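Local coordinates for putative signal recognition particle protein (Chaetomium thermophilum, PDB 5CK4) that binds GTP and GDP as the Arf-like GTPase beta subunit of the signal recognition particle receptor, probably acting in protein translocation at the endoplasmic reticulum, at residues L23-S28 with Q128-P133; L194-R199 with I212-A217. All coordinates share one frame; numbering follows the deposited sequence.

Interaction 1 of 2, residues L23-S28 with Q128-P133; sequences LLIGPS and QHLLNP. With GDP (guanosine-5'-diphosphate), chain C.
CD1 of L23 approaches the imidazole of H129 obliquely, its closest H129 atom being CB, at 4.2 Å. The two side chains cross at about a right angle. The ring's polar end turns to another partner, NE2 being hydrogen-bonded to the hydroxyl of Y97, while L137 touches both H129 and L23. L23 CD1 also rests on CD2 of L130, 4.1 Å away, and this one methyl is shared between H129 and L130, successive residues of helix 123-131. I25, two residues along the strand and on the same side of it, takes the other branch of L130: the two side chains reach toward each other tip to tip, with I25 CD1 and L130 CD1 3.9 Å apart. I25 can do so because CG1 lies anti to the carbonyl carbon (chi1 -64°) and the chain then runs extended to CD1. The P-loop follows I25, and there G29 N and K32 NZ are hydrogen-bonded to GDP. With no hydrogen bond joining the two segments, helix and strand meet through aliphatic carbons, methyl on methyl at L130 and methyl on CB at H129, and a purely apolar seam backs the strand that leads to the phosphates.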
# COMPACT_ATOMS: atom_id res chain seq x y z
N LEU A 23 -5.90 -4.97 -0.55
CA LEU A 23 -4.69 -5.49 -1.17
C LEU A 23 -3.47 -5.27 -0.30
O LEU A 23 -3.17 -4.14 0.12
CB LEU A 23 -4.43 -4.87 -2.56
CG LEU A 23 -5.19 -5.44 -3.75
CD1 LEU A 23 -4.88 -4.64 -5.01
CD2 LEU A 23 -4.87 -6.92 -3.97
N LEU A 24 -2.74 -6.34 -0.04
CA LEU A 24 -1.50 -6.26 0.70
C LEU A 24 -0.35 -6.31 -0.31
O LEU A 24 -0.13 -7.33 -0.97
CB LEU A 24 -1.44 -7.42 1.70
CG LEU A 24 -0.17 -7.53 2.56
CD1 LEU A 24 0.05 -6.25 3.34
CD2 LEU A 24 -0.25 -8.74 3.49
N ILE A 25 0.36 -5.19 -0.45
CA ILE A 25 1.35 -4.98 -1.50
C ILE A 25 2.70 -4.65 -0.86
O ILE A 25 2.73 -4.01 0.19
CB ILE A 25 0.95 -3.75 -2.36
CG1 ILE A 25 -0.38 -4.00 -3.08
CG2 ILE A 25 2.01 -3.39 -3.39
CD1 ILE A 25 -0.83 -2.80 -3.92
N GLY A 26 3.81 -5.06 -1.47
CA GLY A 26 5.12 -4.64 -1.00
C GLY A 26 6.23 -5.53 -1.52
O GLY A 26 5.96 -6.60 -2.06
N PRO A 27 7.49 -5.09 -1.36
CA PRO A 27 8.60 -5.90 -1.86
C PRO A 27 8.72 -7.19 -1.06
O PRO A 27 8.24 -7.27 0.08
CB PRO A 27 9.82 -5.02 -1.61
CG PRO A 27 9.43 -4.12 -0.47
CD PRO A 27 7.94 -3.89 -0.63
N SER A 28 9.35 -8.20 -1.65
CA SER A 28 9.60 -9.44 -0.93
C SER A 28 10.38 -9.19 0.36
O SER A 28 11.21 -8.29 0.42
CB SER A 28 10.38 -10.40 -1.83
OG SER A 28 9.64 -10.71 -3.00
N GLN A 128 -2.54 -3.36 -12.13
CA GLN A 128 -3.69 -3.31 -13.03
C GLN A 128 -4.99 -3.14 -12.27
O GLN A 128 -5.88 -2.44 -12.72
CB GLN A 128 -3.75 -4.55 -13.93
CG GLN A 128 -2.57 -4.68 -14.87
CD GLN A 128 -2.17 -3.37 -15.51
OE1 GLN A 128 -2.86 -2.85 -16.40
NE2 GLN A 128 -1.05 -2.81 -15.06
N HIS A 129 -5.09 -3.77 -11.10
CA HIS A 129 -6.25 -3.56 -10.23
C HIS A 129 -6.40 -2.09 -9.81
O HIS A 129 -7.51 -1.59 -9.65
CB HIS A 129 -6.14 -4.42 -8.97
CG HIS A 129 -6.17 -5.90 -9.23
ND1 HIS A 129 -7.18 -6.51 -9.93
CD2 HIS A 129 -5.31 -6.88 -8.87
CE1 HIS A 129 -6.94 -7.81 -10.01
NE2 HIS A 129 -5.81 -8.06 -9.37
N LEU A 130 -5.27 -1.40 -9.63
CA LEU A 130 -5.30 -0.04 -9.11
C LEU A 130 -5.69 0.99 -10.17
O LEU A 130 -6.10 2.09 -9.85
CB LEU A 130 -3.96 0.31 -8.45
CG LEU A 130 -3.55 -0.70 -7.36
CD1 LEU A 130 -2.15 -0.42 -6.78
CD2 LEU A 130 -4.57 -0.74 -6.25
N LEU A 131 -5.60 0.61 -11.44
CA LEU A 131 -5.94 1.51 -12.55
C LEU A 131 -7.45 1.57 -12.81
O LEU A 131 -7.95 2.54 -13.38
CB LEU A 131 -5.22 1.06 -13.82
CG LEU A 131 -3.69 1.21 -13.80
CD1 LEU A 131 -3.07 0.54 -15.02
CD2 LEU A 131 -3.32 2.69 -13.77
N ASN A 132 -8.15 0.53 -12.37
CA ASN A 132 -9.55 0.32 -12.70
C ASN A 132 -10.49 1.23 -11.90
O ASN A 132 -10.45 1.23 -10.67
CB ASN A 132 -9.89 -1.15 -12.41
CG ASN A 132 -11.15 -1.62 -13.10
OD1 ASN A 132 -12.12 -0.87 -13.24
ND2 ASN A 132 -11.15 -2.87 -13.53
N PRO A 133 -11.35 2.00 -12.59
CA PRO A 133 -12.32 2.89 -11.94
C PRO A 133 -13.15 2.21 -10.84
O PRO A 133 -13.49 2.87 -9.85
CB PRO A 133 -13.22 3.32 -13.10
CG PRO A 133 -12.31 3.30 -14.28
CD PRO A 133 -11.37 2.13 -14.05
PB GDP C . 7.10 -11.58 2.45
O1B GDP C . 5.87 -12.44 2.31
O2B GDP C . 6.71 -10.12 2.27
O3B GDP C . 8.17 -11.90 1.44
O3A GDP C . 7.74 -11.69 3.92
PA GDP C . 7.66 -12.94 4.94
O1A GDP C . 6.29 -13.05 5.54
O2A GDP C . 8.14 -14.23 4.33
O5' GDP C . 8.68 -12.34 6.01
C5' GDP C . 10.04 -12.16 5.66
C4' GDP C . 10.87 -12.35 6.91
O4' GDP C . 10.66 -11.25 7.80
C3' GDP C . 10.48 -13.61 7.68
O3' GDP C . 11.67 -14.14 8.26
C2' GDP C . 9.59 -13.09 8.80
O2' GDP C . 9.64 -13.91 9.97
C1' GDP C . 10.22 -11.75 9.07
N9 GDP C . 9.27 -10.79 9.68
C8 GDP C . 8.01 -10.51 9.28
N7 GDP C . 7.46 -9.55 10.08
C5 GDP C . 8.40 -9.20 10.98
C6 GDP C . 8.49 -8.27 12.11
O6 GDP C . 7.51 -7.53 12.39
N1 GDP C . 9.65 -8.20 12.78
C2 GDP C . 10.71 -8.99 12.48
N2 GDP C . 11.85 -8.88 13.21
N3 GDP C . 10.70 -9.88 11.46
C4 GDP C . 9.58 -10.02 10.70

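Interaction 2 of 2, residues L194-R199 with I212-A217; sequences LSLQKR and IPVLIA
R199, near the end of helix 180-201, meets I212, just before strand 214-219, in a beta-alpha-beta crossover of this P-loop GTPase fold; the strand before the helix, 159-170, pairs in parallel with 214-219. From CB, which packs near the carbonyl O of L131, the arginine leaves with CG anti to the backbone N (chi1 176°) and stays extended to NE, passing the carbonyl O of L130 with CD. NE is hydrogen-bonded to N132 O, NH1 to S210 O, and NH2 more weakly to P133 O, and these bonds fix the plane of the guanidinium. Over the centre of one face sits CD1 of I212, 3.4 Å from CZ of R199, while I212 CG1 lies 3.6 Å from R199 NH1; the side chains cross at about a right angle. A leucine in place of R199 would probably leave the carbonyls of N132 and S210 without this donor and deprive the I212 methyl of the flat surface it rests on. One helical turn earlier L196 splits its branches, CD2 lying 4.2 Å from I212 CD1 and CD1 reaching the strand proper. There L196 CD1 and V214 CG2 are pressed to 3.5 Å, closer than carbon atoms usually pack.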
# COMPACT_ATOMS: atom_id res chain seq x y z
N LEU A 194 0.83 6.31 -8.28
CA LEU A 194 0.55 6.90 -9.61
C LEU A 194 -0.60 6.16 -10.28
O LEU A 194 -1.41 6.77 -10.98
CB LEU A 194 1.79 6.85 -10.51
CG LEU A 194 1.64 7.61 -11.84
CD1 LEU A 194 1.42 9.12 -11.57
CD2 LEU A 194 2.84 7.38 -12.76
N SER A 195 -0.69 4.86 -10.06
CA SER A 195 -1.80 4.08 -10.62
C SER A 195 -3.14 4.56 -10.05
O SER A 195 -4.10 4.75 -10.79
CB SER A 195 -1.60 2.59 -10.36
OG SER A 195 -0.50 2.09 -11.11
N LEU A 196 -3.19 4.78 -8.74
CA LEU A 196 -4.42 5.24 -8.10
C LEU A 196 -4.74 6.66 -8.54
O LEU A 196 -5.91 7.05 -8.64
CB LEU A 196 -4.29 5.18 -6.58
CG LEU A 196 -4.29 3.75 -6.03
CD1 LEU A 196 -3.92 3.73 -4.55
CD2 LEU A 196 -5.65 3.07 -6.27
N GLN A 197 -3.70 7.43 -8.80
CA GLN A 197 -3.87 8.80 -9.28
C GLN A 197 -4.47 8.81 -10.68
O GLN A 197 -5.35 9.62 -10.98
CB GLN A 197 -2.54 9.55 -9.27
CG GLN A 197 -2.62 11.00 -9.78
CD GLN A 197 -1.29 11.73 -9.64
OE1 GLN A 197 -0.62 11.63 -8.61
NE2 GLN A 197 -0.89 12.45 -10.69
N LYS A 198 -3.99 7.91 -11.55
CA LYS A 198 -4.52 7.83 -12.91
C LYS A 198 -5.96 7.35 -12.89
O LYS A 198 -6.79 7.79 -13.69
CB LYS A 198 -3.69 6.87 -13.77
CG LYS A 198 -2.31 7.37 -14.10
CD LYS A 198 -1.55 6.32 -14.89
CE LYS A 198 -0.20 6.85 -15.32
NZ LYS A 198 0.42 6.00 -16.38
N ARG A 199 -6.26 6.45 -11.95
CA ARG A 199 -7.62 5.98 -11.74
C ARG A 199 -8.56 7.15 -11.41
O ARG A 199 -9.64 7.26 -11.98
CB ARG A 199 -7.66 4.95 -10.62
CG ARG A 199 -9.05 4.45 -10.26
CD ARG A 199 -8.98 3.45 -9.11
NE ARG A 199 -10.31 3.03 -8.65
CZ ARG A 199 -10.89 3.50 -7.56
NH1 ARG A 199 -10.26 4.40 -6.81
NH2 ARG A 199 -12.09 3.07 -7.19
N ILE A 212 -9.93 4.73 -2.43
CA ILE A 212 -9.12 3.62 -1.99
C ILE A 212 -7.94 4.20 -1.21
O ILE A 212 -6.92 4.57 -1.79
CB ILE A 212 -8.63 2.76 -3.17
CG1 ILE A 212 -9.82 2.23 -3.97
CG2 ILE A 212 -7.79 1.58 -2.68
CD1 ILE A 212 -9.42 1.48 -5.23
N PRO A 213 -8.09 4.32 0.12
CA PRO A 213 -6.97 4.82 0.94
C PRO A 213 -5.77 3.87 0.97
O PRO A 213 -5.91 2.69 0.71
CB PRO A 213 -7.58 4.92 2.34
CG PRO A 213 -8.76 3.99 2.32
CD PRO A 213 -9.30 4.07 0.92
N VAL A 214 -4.59 4.40 1.32
CA VAL A 214 -3.37 3.60 1.30
C VAL A 214 -2.66 3.76 2.64
O VAL A 214 -2.31 4.87 3.04
CB VAL A 214 -2.40 4.05 0.17
CG1 VAL A 214 -1.10 3.25 0.21
CG2 VAL A 214 -3.06 3.88 -1.19
N LEU A 215 -2.48 2.64 3.32
CA LEU A 215 -1.73 2.63 4.57
C LEU A 215 -0.33 2.18 4.24
O LEU A 215 -0.14 1.07 3.74
CB LEU A 215 -2.37 1.65 5.57
CG LEU A 215 -1.61 1.50 6.89
CD1 LEU A 215 -1.58 2.82 7.66
CD2 LEU A 215 -2.25 0.40 7.73
N ILE A 216 0.65 3.04 4.49
CA ILE A 216 2.04 2.60 4.36
C ILE A 216 2.48 2.04 5.71
O ILE A 216 2.69 2.78 6.68
CB ILE A 216 2.96 3.73 3.89
CG1 ILE A 216 2.51 4.21 2.50
CG2 ILE A 216 4.42 3.23 3.83
CD1 ILE A 216 3.15 5.49 2.03
N ALA A 217 2.56 0.72 5.78
CA ALA A 217 2.82 0.02 7.03
C ALA A 217 4.32 -0.23 7.18
O ALA A 217 4.91 -1.07 6.48
CB ALA A 217 2.02 -1.28 7.07

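In the fold
The centres of the two interactions lie about 8 Å apart, and they come in series along the chain: 23-28 with 128-133 is complete before 194-199 with 212-217 begins. Both reach one mixed sheet, in which strands 21-25 and 214-219 each pair in parallel with strand 159-170; V165 of that strand touches I25 of interaction 1 and I212 of interaction 2. The helices meet directly as well: L130 of interaction 1 touches L196 and S195 of interaction 2, which makes the two contacts continuous. Helices 123-131 and 180-201 are thereby joined to the two strands that flank strand 159-170, interaction 1 on the strand entering the nucleotide pocket, interaction 2 away from that pocket.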